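Long-range contacts in probable leucine/isoleucine/valine-binding protein (Rhodopirellula baltica, PDB 4KV7), which probably serves as a substrate-binding protein for ABC transport, perhaps of branched-chain amino acids: residues Gln107-Pro111 with Arg326-Ala330; Leu18-Thr24 with Val86-Asn92. The protein carries 1 engineered substitution. One frame throughout, in Å; residues are numbered along the deposited sequence. Where two conformers were deposited one is given.

Contact 1. Residues Gln107-Pro111 with Arg326-Ala330; sequences QTKTP and RSSIA
How a polypeptide leaves a helix and enters a sheet is well illustrated here: residues Gln107-Pro111 form the turn between helix 95-107 and strand 112-113, and the first turn of helix 326-335 packs against it. After Gln107, which is still helical, Thr108 (phi/psi -99/4) offers its carbonyl: Thr108 O accepts a weak hydrogen bond from Arg326 NH1 at 3.1 Å. Lys109 then takes positive phi (56/40), completing the Schellman motif that ends the helix. Its aliphatic chain leads away, while Lys109 O lies 3.5 Å from Arg326 CB. Thr110 is extended (-101/123), and its CA sits 5.6 Å from that of Arg326. With chi1 in m, Thr110 OG1 donates to Thr108 OG1 at 2.8 Å and lies over one face of the guanidinium, 3.1 Å from Arg326 CZ, without bonding to it. Arg326 reaches across in an extended form, m at chi1 and t at chi2 and chi3; its NE and NH2 bind the carbonyls of Val86 and Thr81, the latter at the end of helix 70-81. Pro111 (-57/137) points at the second helix with its CA 5.9 Å from that of Ala330. Pro111 CG approaches Arg326 O at 3.4 Å, Ala330 CB at 4.0 Å and Ile329 CG2 at 4.3 Å; Arg326 O itself accepts from Ala330 N at 3.0 Å. A helix ended by a Schellman motif and followed by a short connection into a parallel strand is the return step of a beta-alpha-beta crossover, the repeating unit of the periplasmic binding protein fold.

Contact 2. Residues Leu18-Thr24 with Val86-Asn92; sequences LKFGMST and VLAVVGN
Adjacent parallel strands join through staggered amides and carbonyls, and Leu18-Thr24 pairs with Val86-Asn92 in this way. Strand 18-24 is extended throughout; its partner turns at Leu87 (phi/psi -80/-26), runs extended through Ala88-Val90, then turns again at Gly91 (73/15). Gly21 and Val89 form a single bridge, CA to CA 4.5 Å. Around it Lys19 O accepts from Leu87 N (2.8 Å), Gly21 N donates to Ala88 O (2.9 Å) and Gly21 O accepts from Val90 N (2.8 Å). Beyond Gly91, Asn92, chi1 in m, substitutes a side chain for backbone: Asn92 OD1 takes Ser23 N at 2.9 Å. A water 2.7 Å from both Thr24 OG1 and Gly91 O donates to the carbonyl; Thr24 OG1 also meets Val93 N, and Ser23 OG binds Asp66 and Asn76. On one face Phe20 CD1 packs against Ala88 CB (3.8 Å), and Leu18 CD2 against Leu87 CD1 (3.8 Å). Backbone pairing, Asn92 and a water thus help satisfy the buried polar groups, Ala88 N alone lacking a partner.

Both contacts meet in the loop and strand around Val86-Asn92, with centres about 11 Å apart. Contact 2 is largely buried, with only Lys19 and Leu87 partly exposed, and runs through the sheet, whereas contact 1, about 22 Å from the chain centre against about 16 Å, is only partly buried and joins a loop to a helix. Their chemistry follows: nearly straight backbone hydrogen bonds within the sheet, but an arginine and a proline ring doing most of the work near the surface. Two probable hydrogen bonds couple them, Pro111 O to Val89 N at 2.8 Å, which carries the parallel sheet onward to strand 112-113, and Arg326 NE to Val86 O, also 2.8 Å.

Contact 1. Residues Gln107-Pro111 with Arg326-Ala330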
loop_
_atom_site.group_PDB
_atom_site.type_symbol
_atom_site.label_atom_id
_atom_site.label_comp_id
_atom_site.label_asym_id
_atom_site.label_seq_id
_atom_site.Cartn_x
_atom_site.Cartn_y
_atom_site.Cartn_z
ATOM N N GLN A 107 2.426 8.698 21.103
ATOM C CA GLN A 107 2.566 8.858 22.545
ATOM C C GLN A 107 3.752 8.082 23.107
ATOM O O GLN A 107 4.312 8.462 24.127
ATOM C CB GLN A 107 1.259 8.557 23.292
ATOM C CG GLN A 107 0.704 7.157 23.161
ATOM C CD GLN A 107 -0.800 7.122 23.411
ATOM O OE1 GLN A 107 -1.485 8.135 23.270
ATOM N NE2 GLN A 107 -1.316 5.954 23.783
ATOM N N THR A 108 4.158 7.023 22.413
ATOM C CA THR A 108 5.319 6.249 22.836
ATOM C C THR A 108 6.578 6.627 22.058
ATOM O O THR A 108 7.635 6.021 22.250
ATOM C CB THR A 108 5.076 4.737 22.703
ATOM O OG1 THR A 108 4.773 4.420 21.340
ATOM C CG2 THR A 108 3.919 4.302 23.593
ATOM N N LYS A 109 6.452 7.632 21.193
ATOM C CA LYS A 109 7.564 8.121 20.372
ATOM C C LYS A 109 8.191 7.006 19.531
ATOM O O LYS A 109 9.410 6.929 19.378
ATOM C CB LYS A 109 8.601 8.844 21.240
ATOM C CG LYS A 109 8.007 10.027 21.977
ATOM C CD LYS A 109 9.066 10.831 22.706
ATOM C CE LYS A 109 8.438 11.981 23.486
ATOM N NZ LYS A 109 7.834 13.008 22.593
ATOM N N THR A 110 7.336 6.147 18.993
ATOM C CA THR A 110 7.773 5.008 18.200
ATOM C C THR A 110 7.592 5.325 16.721
ATOM O O THR A 110 6.476 5.611 16.292
ATOM C CB THR A 110 6.925 3.760 18.521
ATOM O OG1 THR A 110 6.975 3.476 19.925
ATOM C CG2 THR A 110 7.421 2.548 17.746
ATOM N N PRO A 111 8.673 5.259 15.922
ATOM C CA PRO A 111 8.519 5.494 14.478
ATOM C C PRO A 111 7.499 4.541 13.866
ATOM O O PRO A 111 7.476 3.350 14.186
ATOM C CB PRO A 111 9.921 5.221 13.928
ATOM C CG PRO A 111 10.834 5.521 15.074
ATOM C CD PRO A 111 10.085 5.086 16.311
ATOM N N ARG A 326 14.433 3.995 19.280
ATOM C CA ARG A 326 13.341 4.683 18.610
ATOM C C ARG A 326 13.795 6.047 18.114
ATOM O O ARG A 326 13.558 6.411 16.970
ATOM C CB ARG A 326 12.155 4.838 19.555
ATOM C CG ARG A 326 11.436 3.526 19.824
ATOM C CD ARG A 326 10.314 3.674 20.830
ATOM N NE ARG A 326 9.699 2.370 21.069
ATOM C CZ ARG A 326 8.783 2.122 21.999
ATOM N NH1 ARG A 326 8.335 3.097 22.778
ATOM N NH2 ARG A 326 8.310 0.888 22.142
ATOM N N SER A 327 14.478 6.797 18.972
ATOM C CA SER A 327 14.901 8.140 18.603
ATOM C C SER A 327 15.984 8.132 17.523
ATOM O O SER A 327 15.937 8.929 16.589
ATOM C CB SER A 327 15.364 8.922 19.833
ATOM O OG SER A 327 16.502 8.323 20.423
ATOM N N SER A 328 16.952 7.227 17.629
ATOM C CA SER A 328 18.002 7.221 16.612
ATOM C C SER A 328 17.502 6.664 15.273
ATOM O O SER A 328 18.012 7.025 14.219
ATOM C CB SER A 328 19.276 6.517 17.095
ATOM O OG SER A 328 19.075 5.128 17.258
ATOM N N ILE A 329 16.486 5.806 15.303
ATOM C CA ILE A 329 15.901 5.333 14.053
ATOM C C ILE A 329 15.108 6.443 13.361
ATOM O O ILE A 329 15.233 6.633 12.156
ATOM C CB ILE A 329 15.056 4.070 14.254
ATOM C CG1 ILE A 329 15.989 2.882 14.511
ATOM C CG2 ILE A 329 14.156 3.809 13.037
ATOM C CD1 ILE A 329 15.283 1.613 14.896
ATOM N N ALA A 330 14.326 7.192 14.130
ATOM C CA ALA A 330 13.588 8.319 13.577
ATOM C C ALA A 330 14.565 9.305 12.925
ATOM O O ALA A 330 14.344 9.764 11.804
ATOM C CB ALA A 330 12.771 9.000 14.663
#

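Contact 2. Residues Leu18-Thr24 with Val86-Asn92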
loop_
_atom_site.group_PDB
_atom_site.type_symbol
_atom_site.label_atom_id
_atom_site.label_comp_id
_atom_site.label_asym_id
_atom_site.label_seq_id
_atom_site.Cartn_x
_atom_site.Cartn_y
_atom_site.Cartn_z
ATOM N N LEU A 18 17.343 -6.566 17.485
ATOM C CA LEU A 18 16.601 -5.390 17.035
ATOM C C LEU A 18 15.174 -5.801 16.710
ATOM O O LEU A 18 14.924 -6.426 15.684
ATOM C CB LEU A 18 17.269 -4.767 15.807
ATOM C CG LEU A 18 18.748 -4.403 15.941
ATOM C CD1 LEU A 18 19.268 -3.814 14.634
ATOM C CD2 LEU A 18 18.972 -3.433 17.098
ATOM N N LYS A 19 14.244 -5.454 17.596
ATOM C CA LYS A 19 12.844 -5.839 17.445
ATOM C C LYS A 19 12.022 -4.776 16.734
ATOM O O LYS A 19 11.985 -3.617 17.153
ATOM C CB LYS A 19 12.225 -6.127 18.816
ATOM C CG LYS A 19 12.759 -7.380 19.502
ATOM C CD LYS A 19 12.158 -7.584 20.893
ATOM C CE LYS A 19 12.604 -6.502 21.846
ATOM N NZ LYS A 19 12.089 -6.728 23.238
ATOM N N PHE A 20 11.360 -5.190 15.666
ATOM C CA PHE A 20 10.428 -4.331 14.954
ATOM C C PHE A 20 9.032 -4.922 15.053
ATOM O O PHE A 20 8.874 -6.141 15.088
ATOM C CB PHE A 20 10.885 -4.171 13.507
ATOM C CG PHE A 20 12.187 -3.450 13.402
ATOM C CD1 PHE A 20 12.232 -2.075 13.576
ATOM C CD2 PHE A 20 13.376 -4.141 13.238
ATOM C CE1 PHE A 20 13.426 -1.394 13.530
ATOM C CE2 PHE A 20 14.583 -3.464 13.193
ATOM C CZ PHE A 20 14.611 -2.087 13.344
ATOM N N GLY A 21 8.019 -4.066 15.126
ATOM C CA GLY A 21 6.657 -4.544 15.270
ATOM C C GLY A 21 5.803 -4.285 14.049
ATOM O O GLY A 21 6.124 -3.443 13.211
HETATM N N MSE A 22 4.702 -5.018 13.956
HETATM C CA MSE A 22 3.732 -4.857 12.885
HETATM C C MSE A 22 2.387 -5.339 13.396
HETATM O O MSE A 22 2.315 -6.380 14.047
HETATM C CB MSE A 22 4.182 -5.678 11.670
HETATM C CG MSE A 22 3.231 -5.678 10.464
HETATM SE SE MSE A 22 3.725 -6.978 9.040
HETATM C CE MSE A 22 5.298 -6.042 8.394
ATOM N N SER A 23 1.336 -4.555 13.152
ATOM C CA SER A 23 -0.041 -5.006 13.361
ATOM C C SER A 23 -0.689 -4.973 11.996
ATOM O O SER A 23 -0.646 -3.951 11.324
ATOM C CB SER A 23 -0.782 -4.079 14.315
ATOM O OG SER A 23 -2.093 -4.555 14.563
ATOM N N THR A 24 -1.259 -6.084 11.552
ATOM C CA THR A 24 -1.703 -6.142 10.174
ATOM C C THR A 24 -2.664 -7.282 9.908
ATOM O O THR A 24 -2.876 -8.147 10.747
ATOM C CB THR A 24 -0.489 -6.245 9.243
ATOM O OG1 THR A 24 -0.849 -5.726 7.959
ATOM C CG2 THR A 24 0.033 -7.688 9.123
ATOM N N VAL A 86 9.199 -2.453 20.903
ATOM C CA VAL A 86 9.737 -2.445 19.547
ATOM C C VAL A 86 10.366 -1.101 19.182
ATOM O O VAL A 86 9.977 -0.055 19.708
ATOM C CB VAL A 86 8.687 -2.848 18.486
ATOM C CG1 VAL A 86 8.122 -4.229 18.786
ATOM C CG2 VAL A 86 7.566 -1.809 18.380
ATOM N N LEU A 87 11.347 -1.150 18.288
ATOM C CA LEU A 87 12.102 0.035 17.883
ATOM C C LEU A 87 11.354 0.891 16.863
ATOM O O LEU A 87 11.597 2.102 16.761
ATOM C CB LEU A 87 13.463 -0.381 17.320
ATOM C CG LEU A 87 14.337 -1.208 18.264
ATOM C CD1 LEU A 87 15.577 -1.718 17.544
ATOM C CD2 LEU A 87 14.715 -0.416 19.513
ATOM N N ALA A 88 10.462 0.252 16.111
ATOM C CA ALA A 88 9.628 0.908 15.113
ATOM C C ALA A 88 8.492 -0.042 14.776
ATOM O O ALA A 88 8.626 -1.260 14.959
ATOM C CB ALA A 88 10.430 1.238 13.856
ATOM N N VAL A 89 7.381 0.510 14.295
ATOM C CA VAL A 89 6.244 -0.263 13.820
ATOM C C VAL A 89 6.238 -0.070 12.313
ATOM O O VAL A 89 6.143 1.060 11.812
ATOM C CB VAL A 89 4.929 0.209 14.459
ATOM C CG1 VAL A 89 3.744 -0.465 13.792
ATOM C CG2 VAL A 89 4.929 -0.097 15.966
ATOM N N VAL A 90 6.359 -1.175 11.586
ATOM C CA VAL A 90 6.687 -1.116 10.166
ATOM C C VAL A 90 5.674 -1.852 9.302
ATOM O O VAL A 90 5.275 -2.986 9.585
ATOM C CB VAL A 90 8.111 -1.667 9.881
ATOM C CG1 VAL A 90 9.138 -0.936 10.725
ATOM C CG2 VAL A 90 8.195 -3.162 10.144
ATOM N N GLY A 91 5.237 -1.182 8.242
ATOM C CA GLY A 91 4.440 -1.825 7.217
ATOM C C GLY A 91 2.994 -2.176 7.513
ATOM O O GLY A 91 2.408 -2.942 6.755
ATOM N N ASN A 92 2.411 -1.631 8.581
ATOM C CA ASN A 92 1.026 -1.974 8.923
ATOM C C ASN A 92 0.087 -1.702 7.754
ATOM O O ASN A 92 0.171 -0.648 7.127
ATOM C CB ASN A 92 0.507 -1.110 10.066
ATOM C CG ASN A 92 1.062 -1.484 11.423
ATOM O OD1 ASN A 92 2.012 -2.272 11.568
ATOM N ND2 ASN A 92 0.457 -0.896 12.451
HETATM O O HOH W 1 1.624 -5.522 6.897
#